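Local coordinates for pirin family protein (PDB 6D0P) that probably acts as an iron-dependent quercetin 2,3-dioxygenase of the two-domain pirin family, here holding a manganese ion in its N-terminal cupin domain, at residues H17-G20 with P24-N27; L42-A47 with L207-E212; V72-Q77 with V185-L190. All coordinates share one frame; numbering follows the deposited sequence.

Interaction 1. Residues H17-G20 with P24-N27; sequences HWVG and PVYN
Pro24 sets its CB over the face of the Trp18 indole, a worked example of how an edge strand can be held by aromatic contacts as well as by its backbone. That CB stands 3.7 Å from the centroid of the Trp18 six-membered ring and 9° off the ring normal, a CH-pi contact. Trp18 CG sits beside its own backbone N (chi1 -75°), and from there the indole reaches across to the proline, while CG and CD of Pro24 also come close to the ring at CH2 and CZ3. Tyr50 of strand 41-52 touches Pro24 and meets Trp18 edge-to-face.

At Val25 the pairing becomes hydrogen-bonded: His17 N donates to Val25 O at 2.9 Å, and Val25 N returns a bond to His17 O, also 2.9 Å long, both nearly straight. The side chains here occupy the opposite face of the sheet from Trp18 and Pro24. Val25 CG2 lies over one face of the imidazole, 3.8 Å from the His17 ring centroid and 24° off its normal; the same methyl also meets Val19 CG2 at 3.9 Å. The Val19 side chain is about 7 Å from the manganese ion, which places the hairpin beside the metal site.

At Asn27 the link is made by a single water. It lies in the plane of the imidazole, 2.8 Å from His17 ND1, and accepts from Asn27 N at 3.0 Å. The Asn27 side chain brings CB to the imidazole edge, whereas its amide is engaged by Arg33 and Asp45.

Strand 17-19, outermost in its sheet, is thus fastened to strand 23-30 as a β-hairpin. The backbone bonds set the pairing, while the CH-pi contacts add apolar contact on both faces and the water ties the imidazole to the neighbouring strand's backbone.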
loop_
_atom_site.group_PDB
_atom_site.type_symbol
_atom_site.label_atom_id
_atom_site.label_comp_id
_atom_site.label_asym_id
_atom_site.label_seq_id
_atom_site.Cartn_x
_atom_site.Cartn_y
_atom_site.Cartn_z
ATOM N N HIS A 17 7.585 9.924 10.666
ATOM C CA HIS A 17 6.534 10.575 11.458
ATOM C C HIS A 17 5.678 9.453 12.054
ATOM O O HIS A 17 5.643 8.329 11.517
ATOM C CB HIS A 17 5.709 11.598 10.659
ATOM C CG HIS A 17 4.719 10.996 9.730
ATOM N ND1 HIS A 17 5.035 10.640 8.433
ATOM C CD2 HIS A 17 3.407 10.717 9.892
ATOM C CE1 HIS A 17 3.971 10.117 7.861
ATOM N NE2 HIS A 17 2.956 10.169 8.733
ATOM N N TRP A 18 4.975 9.779 13.127
ATOM C CA TRP A 18 4.147 8.827 13.822
ATOM C C TRP A 18 2.682 8.959 13.418
ATOM O O TRP A 18 2.150 10.084 13.349
ATOM C CB TRP A 18 4.285 9.023 15.338
ATOM C CG TRP A 18 5.567 8.513 15.909
ATOM C CD1 TRP A 18 6.744 9.188 16.063
ATOM C CD2 TRP A 18 5.804 7.180 16.386
ATOM N NE1 TRP A 18 7.689 8.372 16.628
ATOM C CE2 TRP A 18 7.146 7.129 16.823
ATOM C CE3 TRP A 18 5.017 6.028 16.492
ATOM C CZ2 TRP A 18 7.717 5.965 17.355
ATOM C CZ3 TRP A 18 5.584 4.888 17.035
ATOM C CH2 TRP A 18 6.907 4.863 17.459
ATOM N N VAL A 19 2.088 7.802 13.135
ATOM C CA VAL A 19 0.656 7.664 13.002
ATOM C C VAL A 19 0.226 6.962 14.297
ATOM O O VAL A 19 0.566 5.789 14.532
ATOM C CB VAL A 19 0.267 6.903 11.719
ATOM C CG1 VAL A 19 -1.226 6.622 11.664
ATOM C CG2 VAL A 19 0.712 7.663 10.479
ATOM N N GLY A 20 -0.426 7.711 15.182
ATOM C CA GLY A 20 -0.720 7.199 16.488
ATOM C C GLY A 20 0.572 6.923 17.241
ATOM O O GLY A 20 1.607 7.529 16.948
ATOM N N PRO A 24 5.364 4.015 13.272
ATOM C CA PRO A 24 6.459 4.918 12.944
ATOM C C PRO A 24 6.745 4.736 11.456
ATOM O O PRO A 24 7.370 3.748 11.089
ATOM C CB PRO A 24 7.608 4.462 13.835
ATOM C CG PRO A 24 7.387 2.988 14.012
ATOM C CD PRO A 24 5.886 2.767 13.863
ATOM N N VAL A 25 6.271 5.668 10.634
ATOM C CA VAL A 25 6.300 5.475 9.192
ATOM C C VAL A 25 7.115 6.553 8.464
ATOM O O VAL A 25 7.286 7.681 8.919
ATOM C CB VAL A 25 4.867 5.456 8.631
ATOM C CG1 VAL A 25 4.062 4.276 9.157
ATOM C CG2 VAL A 25 4.136 6.763 8.914
ATOM N N TYR A 26 7.543 6.164 7.266
ATOM C CA TYR A 26 8.169 7.031 6.291
ATOM C C TYR A 26 7.171 7.112 5.139
ATOM O O TYR A 26 6.834 6.064 4.534
ATOM C CB TYR A 26 9.493 6.447 5.789
ATOM C CG TYR A 26 10.529 6.269 6.866
ATOM C CD1 TYR A 26 10.530 5.152 7.692
ATOM C CD2 TYR A 26 11.449 7.267 7.125
ATOM C CE1 TYR A 26 11.460 5.006 8.715
ATOM C CE2 TYR A 26 12.372 7.147 8.149
ATOM C CZ TYR A 26 12.401 6.005 8.924
ATOM O OH TYR A 26 13.326 5.915 9.921
ATOM N N ASN A 27 6.628 8.288 4.917
ATOM C CA ASN A 27 5.716 8.489 3.815
ATOM C C ASN A 27 6.551 8.462 2.541
ATOM O O ASN A 27 7.409 9.322 2.386
ATOM C CB ASN A 27 4.967 9.819 3.893
ATOM C CG ASN A 27 4.079 9.999 2.685
ATOM O OD1 ASN A 27 4.375 10.806 1.811
ATOM N ND2 ASN A 27 3.069 9.163 2.570
HETATM O O HOH W 1 7.279 10.489 6.810
#

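Interaction 2. Residues L42-A47 with L207-E212; sequences LLLDYA and LVVVLE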
loop_
_atom_site.group_PDB
_atom_site.type_symbol
_atom_site.label_atom_id
_atom_site.label_comp_id
_atom_site.label_asym_id
_atom_site.label_seq_id
_atom_site.Cartn_x
_atom_site.Cartn_y
_atom_site.Cartn_z
ATOM N N LEU A 42 -2.663 6.544 -4.128
ATOM C CA LEU A 42 -2.855 7.823 -3.399
ATOM C C LEU A 42 -1.782 8.080 -2.333
ATOM O O LEU A 42 -1.434 9.247 -2.096
ATOM C CB LEU A 42 -4.211 7.786 -2.692
ATOM C CG LEU A 42 -5.444 7.912 -3.581
ATOM C CD1 LEU A 42 -6.695 7.591 -2.782
ATOM C CD2 LEU A 42 -5.501 9.299 -4.210
ATOM N N LEU A 43 -1.287 7.040 -1.698
ATOM C CA LEU A 43 -0.403 7.210 -0.555
ATOM C C LEU A 43 0.299 5.896 -0.231
ATOM O O LEU A 43 -0.294 4.837 -0.341
ATOM C CB LEU A 43 -1.253 7.645 0.637
ATOM C CG LEU A 43 -0.474 8.003 1.894
ATOM C CD1 LEU A 43 -0.688 9.456 2.268
ATOM C CD2 LEU A 43 -0.819 7.075 3.020
ATOM N N LEU A 44 1.547 5.997 0.204
ATOM C CA LEU A 44 2.294 4.825 0.690
ATOM C C LEU A 44 3.089 5.252 1.921
ATOM O O LEU A 44 3.942 6.187 1.859
ATOM C CB LEU A 44 3.223 4.245 -0.387
ATOM C CG LEU A 44 3.792 2.855 -0.079
ATOM C CD1 LEU A 44 4.420 2.228 -1.317
ATOM C CD2 LEU A 44 4.817 2.892 1.045
ATOM N N ASP A 45 2.763 4.598 3.028
ATOM C CA ASP A 45 3.464 4.783 4.301
ATOM C C ASP A 45 4.194 3.480 4.634
ATOM O O ASP A 45 3.575 2.401 4.660
ATOM C CB ASP A 45 2.523 5.114 5.451
ATOM C CG ASP A 45 2.102 6.568 5.534
ATOM O OD1 ASP A 45 2.764 7.419 4.888
ATOM O OD2 ASP A 45 1.126 6.836 6.292
ATOM N N TYR A 46 5.483 3.584 4.902
ATOM C CA TYR A 46 6.264 2.397 5.234
ATOM C C TYR A 46 6.750 2.440 6.680
ATOM O O TYR A 46 7.556 3.299 7.049
ATOM C CB TYR A 46 7.451 2.268 4.278
ATOM C CG TYR A 46 8.456 1.200 4.618
ATOM C CD1 TYR A 46 8.063 -0.074 4.975
ATOM C CD2 TYR A 46 9.813 1.440 4.510
ATOM C CE1 TYR A 46 8.990 -1.075 5.252
ATOM C CE2 TYR A 46 10.751 0.450 4.778
ATOM C CZ TYR A 46 10.342 -0.811 5.162
ATOM O OH TYR A 46 11.262 -1.793 5.440
ATOM N N ALA A 47 6.270 1.515 7.498
ATOM C CA ALA A 47 6.816 1.368 8.841
ATOM C C ALA A 47 8.039 0.455 8.730
ATOM O O ALA A 47 7.891 -0.773 8.666
ATOM C CB ALA A 47 5.791 0.796 9.777
ATOM N N LEU A 207 5.089 2.439 -10.641
ATOM C CA LEU A 207 5.886 2.897 -9.530
ATOM C C LEU A 207 6.729 1.735 -8.997
ATOM O O LEU A 207 6.190 0.640 -8.759
ATOM C CB LEU A 207 4.951 3.418 -8.434
ATOM C CG LEU A 207 3.909 4.431 -8.880
ATOM C CD1 LEU A 207 2.963 4.725 -7.741
ATOM C CD2 LEU A 207 4.578 5.716 -9.381
ATOM N N VAL A 208 8.030 1.956 -8.840
ATOM C CA VAL A 208 8.936 0.963 -8.250
ATOM C C VAL A 208 9.308 1.477 -6.866
ATOM O O VAL A 208 9.897 2.550 -6.731
ATOM C CB VAL A 208 10.186 0.724 -9.108
ATOM C CG1 VAL A 208 11.156 -0.255 -8.455
ATOM C CG2 VAL A 208 9.780 0.275 -10.504
ATOM N N VAL A 209 8.868 0.748 -5.861
ATOM C CA VAL A 209 9.118 1.135 -4.480
ATOM C C VAL A 209 10.206 0.217 -3.910
ATOM O O VAL A 209 10.068 -1.001 -3.954
ATOM C CB VAL A 209 7.844 1.064 -3.627
ATOM C CG1 VAL A 209 8.114 1.471 -2.176
ATOM C CG2 VAL A 209 6.739 1.915 -4.220
ATOM N N VAL A 210 11.286 0.825 -3.441
ATOM C CA VAL A 210 12.347 0.111 -2.805
ATOM C C VAL A 210 12.232 0.386 -1.308
ATOM O O VAL A 210 12.471 1.488 -0.865
ATOM C CB VAL A 210 13.725 0.511 -3.366
ATOM C CG1 VAL A 210 14.856 -0.249 -2.679
ATOM C CG2 VAL A 210 13.767 0.310 -4.865
ATOM N N LEU A 211 11.839 -0.622 -0.540
ATOM C CA LEU A 211 11.697 -0.456 0.890
ATOM C C LEU A 211 13.060 -0.510 1.578
ATOM O O LEU A 211 13.357 0.320 2.460
ATOM C CB LEU A 211 10.781 -1.550 1.442
ATOM C CG LEU A 211 9.367 -1.577 0.878
ATOM C CD1 LEU A 211 8.617 -2.789 1.415
ATOM C CD2 LEU A 211 8.610 -0.296 1.185
ATOM N N GLU A 212 13.886 -1.455 1.153
ATOM C CA GLU A 212 15.188 -1.686 1.742
ATOM C C GLU A 212 16.069 -2.342 0.681
ATOM O O GLU A 212 15.581 -3.154 -0.083
ATOM C CB GLU A 212 15.022 -2.606 2.956
ATOM C CG GLU A 212 16.263 -2.808 3.789
ATOM C CD GLU A 212 16.058 -3.889 4.848
ATOM O OE1 GLU A 212 15.163 -3.709 5.758
ATOM O OE2 GLU A 212 16.745 -4.931 4.751
HETATM O O HOH W 2 13.991 -1.254 6.148
#
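Leu44 and Tyr46 meet Val209 and Leu211 in a buried packing of two β-sheets against each other, one from the N-terminal and one from the C-terminal cupin domain. No backbone bond joins the two segments: the CA atoms of Leu44 and Val209 are 9.3 Å apart, a spacing filled by side chains. The two segments come closer at Tyr46 and Leu211, whose CA atoms are 7.5 Å apart.

Leu44 and Val209 reach toward each other tip to tip. Leu44 CD1 settles against both valine methyls, 3.7 Å from Val209 CG2 and 3.9 Å from Val209 CG1. Leu251 of strand 245-253 and Leu28 of strand 23-30 touch both residues and join the apolar cluster.

Tyr46 offers a ring face instead. With its CG trans to the backbone N (chi1 172°), the phenol extends over Leu211, whose CD2 lies 3.8 Å from the ring centroid and 14° off the normal, a CH-pi contact. Farther along the ring, Leu211 CB approaches Tyr46 CZ to 3.8 Å, so the leucine follows the phenol from its root toward its hydroxyl. Leu211 and Glu212 form a classic β-bulge opposite Lys247, where the chain turns a corner.

Toward Glu212 the contact turns polar. A water donates to Tyr46 OH at 2.9 Å and to Glu212 OE1 at 2.7 Å, bridging the two domains. The hydroxyl is also hydrogen-bonded to Glu124.

Aliphatic and aromatic groups therefore account for the buried centre, while the tyrosine oxygen at the margin keeps hydrogen-bonding partners. Here the two segments probably hold together mainly by apolar burial, while the water joins the tyrosine hydroxyl to Glu212, whose charge is also paired with Lys247 in a salt bridge.

Interaction 3. Residues V72-Q77 with V185-L190; sequences VTIAYQ and VWDGKL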
loop_
_atom_site.group_PDB
_atom_site.type_symbol
_atom_site.label_atom_id
_atom_site.label_comp_id
_atom_site.label_asym_id
_atom_site.label_seq_id
_atom_site.Cartn_x
_atom_site.Cartn_y
_atom_site.Cartn_z
ATOM N N VAL A 72 -4.748 -0.643 1.911
ATOM C CA VAL A 72 -4.164 -1.959 1.836
ATOM C C VAL A 72 -3.076 -2.032 2.897
ATOM O O VAL A 72 -2.117 -1.246 2.847
ATOM C CB VAL A 72 -3.594 -2.253 0.445
ATOM C CG1 VAL A 72 -3.066 -3.676 0.357
ATOM C CG2 VAL A 72 -4.618 -1.976 -0.651
ATOM N N THR A 73 -3.222 -2.951 3.842
ATOM C CA THR A 73 -2.235 -3.107 4.899
ATOM C C THR A 73 -1.514 -4.439 4.683
ATOM O O THR A 73 -2.161 -5.500 4.592
ATOM C CB THR A 73 -2.899 -3.008 6.278
ATOM O OG1 THR A 73 -3.595 -1.761 6.352
ATOM C CG2 THR A 73 -1.915 -3.093 7.420
ATOM N N ILE A 74 -0.198 -4.370 4.591
ATOM C CA ILE A 74 0.650 -5.518 4.320
ATOM C C ILE A 74 1.578 -5.695 5.521
ATOM O O ILE A 74 2.408 -4.834 5.772
ATOM C CB ILE A 74 1.446 -5.280 3.019
ATOM C CG1 ILE A 74 0.547 -4.919 1.831
ATOM C CG2 ILE A 74 2.360 -6.465 2.700
ATOM C CD1 ILE A 74 1.336 -4.454 0.600
ATOM N N ALA A 75 1.436 -6.793 6.270
ATOM C CA ALA A 75 2.245 -7.010 7.479
ATOM C C ALA A 75 3.519 -7.785 7.111
ATOM O O ALA A 75 3.423 -8.879 6.579
ATOM C CB ALA A 75 1.439 -7.766 8.518
ATOM N N TYR A 76 4.688 -7.238 7.435
ATOM C CA TYR A 76 5.977 -7.916 7.167
ATOM C C TYR A 76 6.552 -8.523 8.458
ATOM O O TYR A 76 7.077 -9.642 8.449
ATOM C CB TYR A 76 6.962 -6.957 6.492
ATOM C CG TYR A 76 6.582 -6.588 5.077
ATOM C CD1 TYR A 76 6.484 -7.560 4.089
ATOM C CD2 TYR A 76 6.345 -5.281 4.709
ATOM C CE1 TYR A 76 6.135 -7.239 2.783
ATOM C CE2 TYR A 76 5.997 -4.942 3.411
ATOM C CZ TYR A 76 5.913 -5.917 2.439
ATOM O OH TYR A 76 5.566 -5.576 1.165
ATOM N N GLN A 77 6.501 -7.774 9.552
ATOM C CA GLN A 77 6.971 -8.257 10.854
ATOM C C GLN A 77 5.968 -7.751 11.887
ATOM O O GLN A 77 5.523 -6.601 11.822
ATOM C CB GLN A 77 8.377 -7.770 11.200
ATOM C CG GLN A 77 9.454 -8.202 10.213
ATOM C CD GLN A 77 10.849 -7.925 10.722
ATOM O OE1 GLN A 77 11.306 -8.526 11.699
ATOM N NE2 GLN A 77 11.545 -7.022 10.055
ATOM N N VAL A 185 -0.460 -4.897 -7.816
ATOM C CA VAL A 185 0.295 -4.658 -6.606
ATOM C C VAL A 185 1.102 -5.928 -6.399
ATOM O O VAL A 185 0.527 -7.007 -6.141
ATOM C CB VAL A 185 -0.552 -4.321 -5.365
ATOM C CG1 VAL A 185 0.318 -4.250 -4.112
ATOM C CG2 VAL A 185 -1.319 -3.015 -5.532
ATOM N N TRP A 186 2.406 -5.798 -6.606
ATOM C CA TRP A 186 3.314 -6.914 -6.458
ATOM C C TRP A 186 4.347 -6.575 -5.384
ATOM O O TRP A 186 4.840 -5.444 -5.344
ATOM C CB TRP A 186 4.042 -7.227 -7.775
ATOM C CG TRP A 186 3.177 -7.397 -8.978
ATOM C CD1 TRP A 186 1.903 -7.882 -9.028
ATOM C CD2 TRP A 186 3.577 -7.157 -10.341
ATOM N NE1 TRP A 186 1.464 -7.904 -10.327
ATOM C CE2 TRP A 186 2.474 -7.474 -11.154
ATOM C CE3 TRP A 186 4.740 -6.651 -10.937
ATOM C CZ2 TRP A 186 2.507 -7.327 -12.540
ATOM C CZ3 TRP A 186 4.775 -6.498 -12.311
ATOM C CH2 TRP A 186 3.672 -6.840 -13.097
ATOM N N ASP A 187 4.689 -7.512 -4.512
ATOM C CA ASP A 187 5.767 -7.215 -3.555
ATOM C C ASP A 187 6.769 -8.369 -3.590
ATOM O O ASP A 187 6.504 -9.436 -4.138
ATOM C CB ASP A 187 5.234 -6.884 -2.155
ATOM C CG ASP A 187 4.882 -8.060 -1.273
ATOM O OD1 ASP A 187 4.878 -9.182 -1.783
ATOM O OD2 ASP A 187 4.621 -7.834 -0.066
ATOM N N GLY A 188 7.903 -8.203 -2.972
ATOM C CA GLY A 188 8.811 -9.336 -2.952
ATOM C C GLY A 188 10.225 -8.950 -2.587
ATOM O O GLY A 188 10.468 -7.888 -1.989
ATOM N N LYS A 189 11.125 -9.877 -2.919
ATOM C CA LYS A 189 12.508 -9.750 -2.609
ATOM C C LYS A 189 13.335 -10.147 -3.831
ATOM O O LYS A 189 13.083 -11.184 -4.464
ATOM C CB LYS A 189 12.854 -10.646 -1.414
ATOM C CG LYS A 189 14.317 -10.661 -1.008
ATOM C CD LYS A 189 14.583 -11.732 0.032
ATOM C CE LYS A 189 16.036 -11.842 0.424
ATOM N NZ LYS A 189 16.272 -13.085 1.194
ATOM N N LEU A 190 14.315 -9.317 -4.132
ATOM C CA LEU A 190 15.276 -9.591 -5.197
ATOM C C LEU A 190 16.623 -9.809 -4.512
ATOM O O LEU A 190 17.099 -8.925 -3.782
ATOM C CB LEU A 190 15.371 -8.406 -6.152
ATOM C CG LEU A 190 14.069 -7.943 -6.775
ATOM C CD1 LEU A 190 14.325 -6.770 -7.712
ATOM C CD2 LEU A 190 13.372 -9.079 -7.501
#
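Tyr76 and Asp187 form a hydrogen bond across the interface between the two cupin domains, a polar link set in an otherwise largely apolar meeting of sheets. Tyr76 stands where the chain turns a corner, and Asp187 lies on strand 183-190. Their side chains approach from opposite directions.

The phenol hydroxyl is the donor, with Tyr76 OH 2.7 Å from Asp187 OD2. It meets that oxygen on the anti side of the carboxylate, 20° out of the carboxylate plane. Ring and carboxylate planes are turned 29° apart, and OD2 lies at the ring edge: the same oxygen comes 3.3 Å from Tyr76 CE1. A first torsion of 82° tucks Asp187 CG between its backbone N and carbonyl carbon, which aims the carboxylate at the tyrosine.

Ile74 supplies the apolar flank. It slides past the aspartate in the opposite direction and brings its CG2 to 3.8 Å from Asp187 OD2. Ile166, in a loop, touches both Ile74 and Asp187.

The second carboxylate oxygen, OD1, is engaged by Arg164 of strand 162-165 in a salt bridge. The aspartate is thus gripped through both oxygens, by a phenol from one domain and a guanidinium from the other. Since Asp187 is buried, this pairing probably helps to keep it ionised and to hold the carboxylate at its present rotation. On the tyrosine side, Tyr76 and Gln77 form a classic β-bulge opposite Glu124, and Tyr76 also packs on Val126 and Glu124 of strand 121-131.

Two cupin domains in one chain, their sheets meeting through side chains as here, are the bicupin arrangement of the pirin family; a tyrosine-aspartate hydrogen bond is one of the polar links across the seam.

From the N terminus, the chain first closes interaction 1, a short hairpin that adds strand 17-19 to the edge of the N-terminal sheet. Strand 23-30 then passes its neighbour 41-52, where Tyr26 O and Tyr46 N, 2.8 Å apart, probably hydrogen-bond, so interaction 1 leads directly into interaction 2 through one sheet. Interaction 2 closes a far longer loop, from residues 42-47 to 207-212, and within that loop falls interaction 3, joining 72-77 to 185-190. The last two clasp the same pair of cupin sheets and touch where Leu211 CD1 packs 3.9 Å from Tyr76 CE2. Interactions 1 and 3 do not touch.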